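Local coordinates for protein halohydrin epoxidase A (Corynebacterium sp., PDB 4Z9F) that probably catalyses the reversible conversion of vicinal halohydrins to epoxides with release of hydrogen halide, on a fold resembling short-chain dehydrogenases/reductases, at residues 1-13 with 21-35. The protein carries 1 engineered substitution. Numbering follows the deposited sequence.
Engineered in segment 21-35: S34 (natural residue Thr).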
# COMPACT_ATOMS: atom_id res chain seq x y z
N MET C 1 34.11 11.47 -17.21
CA MET C 1 32.80 10.96 -17.57
C MET C 1 32.31 9.96 -16.53
O MET C 1 33.07 9.12 -16.04
CB MET C 1 32.84 10.29 -18.95
CG MET C 1 32.90 11.27 -20.11
SD MET C 1 32.89 10.43 -21.71
CE MET C 1 31.12 10.33 -22.04
N LYS C 2 31.02 10.07 -16.19
CA LYS C 2 30.42 9.15 -15.24
C LYS C 2 30.22 7.78 -15.89
O LYS C 2 29.90 7.68 -17.07
CB LYS C 2 29.09 9.70 -14.73
CG LYS C 2 29.23 11.02 -13.98
CD LYS C 2 27.89 11.56 -13.50
CE LYS C 2 28.09 12.73 -12.54
NZ LYS C 2 26.80 13.40 -12.20
N ILE C 3 30.41 6.73 -15.10
CA ILE C 3 30.24 5.36 -15.57
C ILE C 3 28.89 4.86 -15.09
O ILE C 3 28.53 5.05 -13.92
CB ILE C 3 31.36 4.45 -15.07
CG1 ILE C 3 32.73 5.15 -15.20
CG2 ILE C 3 31.34 3.13 -15.82
CD1 ILE C 3 33.03 5.66 -16.57
N ALA C 4 28.15 4.22 -15.99
CA ALA C 4 26.93 3.51 -15.64
C ALA C 4 27.05 2.06 -16.10
O ALA C 4 27.71 1.76 -17.10
CB ALA C 4 25.69 4.15 -16.28
N LEU C 5 26.44 1.17 -15.32
CA LEU C 5 26.30 -0.23 -15.67
C LEU C 5 24.82 -0.48 -15.92
O LEU C 5 23.98 -0.09 -15.10
CB LEU C 5 26.83 -1.13 -14.56
CG LEU C 5 26.46 -2.62 -14.65
CD1 LEU C 5 27.05 -3.27 -15.91
CD2 LEU C 5 26.90 -3.36 -13.40
N VAL C 6 24.50 -1.08 -17.07
CA VAL C 6 23.12 -1.43 -17.44
C VAL C 6 23.10 -2.90 -17.80
O VAL C 6 23.82 -3.34 -18.70
CB VAL C 6 22.62 -0.59 -18.63
CG1 VAL C 6 21.22 -1.06 -19.06
CG2 VAL C 6 22.64 0.91 -18.30
N THR C 7 22.28 -3.67 -17.09
CA THR C 7 22.17 -5.08 -17.41
C THR C 7 21.11 -5.30 -18.49
O THR C 7 20.28 -4.43 -18.76
CB THR C 7 21.84 -5.89 -16.16
OG1 THR C 7 20.59 -5.43 -15.63
CG2 THR C 7 22.92 -5.72 -15.12
N HIS C 8 21.18 -6.47 -19.13
CA HIS C 8 20.25 -6.87 -20.19
C HIS C 8 19.97 -5.71 -21.15
O HIS C 8 18.82 -5.35 -21.42
CB HIS C 8 18.96 -7.42 -19.58
CG HIS C 8 19.16 -8.64 -18.75
ND1 HIS C 8 19.41 -9.88 -19.29
CD2 HIS C 8 19.14 -8.81 -17.40
CE1 HIS C 8 19.54 -10.77 -18.32
NE2 HIS C 8 19.38 -10.15 -17.17
N ALA C 9 21.06 -5.13 -21.68
CA ALA C 9 21.00 -3.84 -22.34
C ALA C 9 20.14 -3.83 -23.60
O ALA C 9 19.75 -2.76 -24.06
CB ALA C 9 22.41 -3.36 -22.69
N ARG C 10 19.84 -4.99 -24.17
CA ARG C 10 19.07 -5.03 -25.41
C ARG C 10 17.58 -5.28 -25.17
O ARG C 10 16.82 -5.40 -26.13
CB ARG C 10 19.64 -6.10 -26.34
CG ARG C 10 21.10 -5.83 -26.67
CD ARG C 10 21.72 -6.95 -27.45
NE ARG C 10 21.31 -6.93 -28.85
CZ ARG C 10 21.86 -7.70 -29.79
NH1 ARG C 10 22.83 -8.54 -29.46
NH2 ARG C 10 21.43 -7.63 -31.04
N HIS C 11 17.15 -5.32 -23.91
CA HIS C 11 15.82 -5.78 -23.57
C HIS C 11 15.16 -4.81 -22.59
O HIS C 11 15.83 -3.98 -21.97
CB HIS C 11 15.87 -7.18 -22.97
CG HIS C 11 16.49 -8.19 -23.88
ND1 HIS C 11 15.77 -8.85 -24.86
CD2 HIS C 11 17.77 -8.63 -23.99
CE1 HIS C 11 16.58 -9.66 -25.52
NE2 HIS C 11 17.79 -9.55 -25.01
N PHE C 12 13.83 -4.93 -22.48
CA PHE C 12 13.05 -4.20 -21.48
C PHE C 12 13.40 -2.71 -21.48
O PHE C 12 13.27 -2.03 -22.51
CB PHE C 12 13.30 -4.84 -20.11
CG PHE C 12 12.19 -4.64 -19.10
CD1 PHE C 12 10.95 -4.15 -19.49
CD2 PHE C 12 12.40 -4.94 -17.77
CE1 PHE C 12 9.93 -3.98 -18.55
CE2 PHE C 12 11.39 -4.77 -16.83
CZ PHE C 12 10.16 -4.28 -17.22
N ALA C 13 13.87 -2.18 -20.36
CA ALA C 13 14.23 -0.78 -20.28
C ALA C 13 15.68 -0.51 -20.67
O ALA C 13 16.13 0.64 -20.59
CB ALA C 13 13.99 -0.25 -18.85
N LEU C 21 21.36 7.76 -20.72
CA LEU C 21 22.59 8.00 -19.96
C LEU C 21 23.72 8.43 -20.88
O LEU C 21 24.52 9.29 -20.52
CB LEU C 21 22.96 6.74 -19.18
CG LEU C 21 21.94 6.38 -18.08
CD1 LEU C 21 22.09 4.94 -17.63
CD2 LEU C 21 22.13 7.34 -16.93
N THR C 22 23.80 7.84 -22.08
CA THR C 22 24.84 8.24 -23.04
C THR C 22 24.67 9.70 -23.44
O THR C 22 25.63 10.47 -23.44
CB THR C 22 24.81 7.33 -24.28
OG1 THR C 22 25.23 6.00 -23.93
CG2 THR C 22 25.72 7.87 -25.36
N ARG C 23 23.44 10.11 -23.76
CA ARG C 23 23.18 11.50 -24.10
C ARG C 23 23.38 12.42 -22.90
O ARG C 23 23.65 13.61 -23.08
CB ARG C 23 21.77 11.64 -24.68
CG ARG C 23 21.15 13.03 -24.62
CD ARG C 23 20.00 13.18 -25.62
NE ARG C 23 18.84 12.38 -25.23
CZ ARG C 23 17.83 12.82 -24.48
NH1 ARG C 23 17.83 14.07 -24.01
NH2 ARG C 23 16.81 12.00 -24.18
N ASP C 24 23.30 11.89 -21.68
CA ASP C 24 23.51 12.68 -20.48
C ASP C 24 24.97 12.77 -20.08
O ASP C 24 25.28 13.36 -19.04
CB ASP C 24 22.68 12.10 -19.33
CG ASP C 24 22.51 13.07 -18.17
OD1 ASP C 24 22.41 12.60 -17.02
OD2 ASP C 24 22.47 14.30 -18.42
N GLY C 25 25.88 12.19 -20.87
CA GLY C 25 27.30 12.33 -20.63
C GLY C 25 27.99 11.14 -20.01
O GLY C 25 29.19 11.23 -19.71
N TYR C 26 27.29 10.02 -19.81
CA TYR C 26 27.89 8.83 -19.21
C TYR C 26 28.60 7.97 -20.26
O TYR C 26 28.22 7.92 -21.43
CB TYR C 26 26.84 7.96 -18.53
CG TYR C 26 26.25 8.51 -17.23
CD1 TYR C 26 25.50 9.67 -17.23
CD2 TYR C 26 26.43 7.84 -16.03
CE1 TYR C 26 24.94 10.17 -16.06
CE2 TYR C 26 25.87 8.32 -14.85
CZ TYR C 26 25.13 9.49 -14.88
OH TYR C 26 24.57 10.01 -13.73
N THR C 27 29.61 7.25 -19.80
CA THR C 27 30.05 6.04 -20.47
C THR C 27 29.20 4.90 -19.93
O THR C 27 29.20 4.64 -18.72
CB THR C 27 31.54 5.79 -20.24
OG1 THR C 27 32.27 6.91 -20.74
CG2 THR C 27 31.99 4.53 -20.96
N VAL C 28 28.45 4.25 -20.80
CA VAL C 28 27.52 3.20 -20.38
C VAL C 28 28.16 1.85 -20.67
O VAL C 28 28.28 1.45 -21.84
CB VAL C 28 26.16 3.35 -21.07
CG1 VAL C 28 25.21 2.31 -20.52
CG2 VAL C 28 25.62 4.77 -20.87
N VAL C 29 28.56 1.16 -19.61
CA VAL C 29 29.05 -0.21 -19.70
C VAL C 29 27.86 -1.17 -19.63
O VAL C 29 27.05 -1.09 -18.70
CB VAL C 29 30.05 -0.49 -18.56
CG1 VAL C 29 30.54 -1.90 -18.63
CG2 VAL C 29 31.20 0.49 -18.61
N CYS C 30 27.76 -2.09 -20.59
CA CYS C 30 26.54 -2.84 -20.84
C CYS C 30 26.75 -4.34 -20.72
O CYS C 30 27.74 -4.88 -21.22
CB CYS C 30 25.99 -2.53 -22.24
SG CYS C 30 25.52 -0.82 -22.45
N HIS C 31 25.80 -5.01 -20.07
CA HIS C 31 25.73 -6.46 -20.01
C HIS C 31 24.56 -6.92 -20.86
O HIS C 31 23.54 -6.23 -20.98
CB HIS C 31 25.57 -6.95 -18.56
CG HIS C 31 24.84 -8.25 -18.42
ND1 HIS C 31 23.46 -8.33 -18.42
CD2 HIS C 31 25.29 -9.51 -18.25
CE1 HIS C 31 23.10 -9.59 -18.26
NE2 HIS C 31 24.19 -10.33 -18.16
N ASP C 32 24.72 -8.09 -21.47
CA ASP C 32 23.64 -8.74 -22.20
C ASP C 32 24.02 -10.20 -22.41
O ASP C 32 25.20 -10.54 -22.50
CB ASP C 32 23.34 -8.05 -23.53
CG ASP C 32 22.02 -8.49 -24.14
OD1 ASP C 32 22.04 -9.24 -25.14
OD2 ASP C 32 20.95 -8.09 -23.62
N ALA C 33 23.01 -11.07 -22.45
CA ALA C 33 23.28 -12.49 -22.69
C ALA C 33 23.97 -12.71 -24.02
O ALA C 33 24.79 -13.62 -24.16
CB ALA C 33 21.98 -13.29 -22.63
N SER C 34 23.66 -11.87 -25.02
CA SER C 34 24.21 -12.06 -26.35
C SER C 34 25.68 -11.67 -26.41
O SER C 34 26.36 -12.01 -27.39
CB SER C 34 23.43 -11.25 -27.37
OG SER C 34 23.65 -9.86 -27.19
N PHE C 35 26.18 -10.96 -25.41
CA PHE C 35 27.56 -10.51 -25.42
C PHE C 35 28.54 -11.62 -25.09
O PHE C 35 29.75 -11.38 -25.05
CB PHE C 35 27.74 -9.34 -24.45
CG PHE C 35 27.02 -8.08 -24.86
CD1 PHE C 35 26.98 -6.98 -24.01
CD2 PHE C 35 26.39 -7.99 -26.09
CE1 PHE C 35 26.33 -5.81 -24.39
CE2 PHE C 35 25.73 -6.83 -26.47
CZ PHE C 35 25.70 -5.74 -25.61
O HOH W 1 20.36 -10.53 -21.83
O HOH W 2 20.09 -10.75 -26.18
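The imidazole of H31 meets that of H8 edge-to-face: its CE1 sits over the centre of the H8 ring, with the planes at 87° and the centroids 4.9 Å apart. The ring atom next to CE1, ND1, accepts the backbone N of H8 at 3.0 Å, almost straight (176°) and close to the ring plane, which helps set the ring's rotation. With CG anti to its backbone N (chi1 151°), H31 lays its ring edge-on against the T7 backbone, within bonding reach of H8 N, while its carbonyl O takes the N of A9. N-terminal to this cluster, strands 3-6 and 27-30 run parallel, bonded from T27 N to K2 O through to H31 N on V6 O. They are neighbours in the parallel Rossmann-type sheet, linked by helix 14-23 as a beta-alpha-beta unit. L21 of that helix lays CD2 over one face of the Y26 ring, and K2 CB makes a CH-pi contact on the opposite face, offset toward the rim, 3.7 Å from the Y26 centroid; Y26 OH itself bonds D74. Past the strands, S34 N meets D32 OD1 from above the carboxylate plane, closing an Asx turn, and S34 OG donates to the same oxygen on its anti side. The engineered S34 in turn accepts R10 NH1 through OG at 2.8 Å, and E40 forms a salt bridge with the same NH1. A water links H11 NE2 to D32 OD1, and D32 CB rests over the centre of the F35 ring.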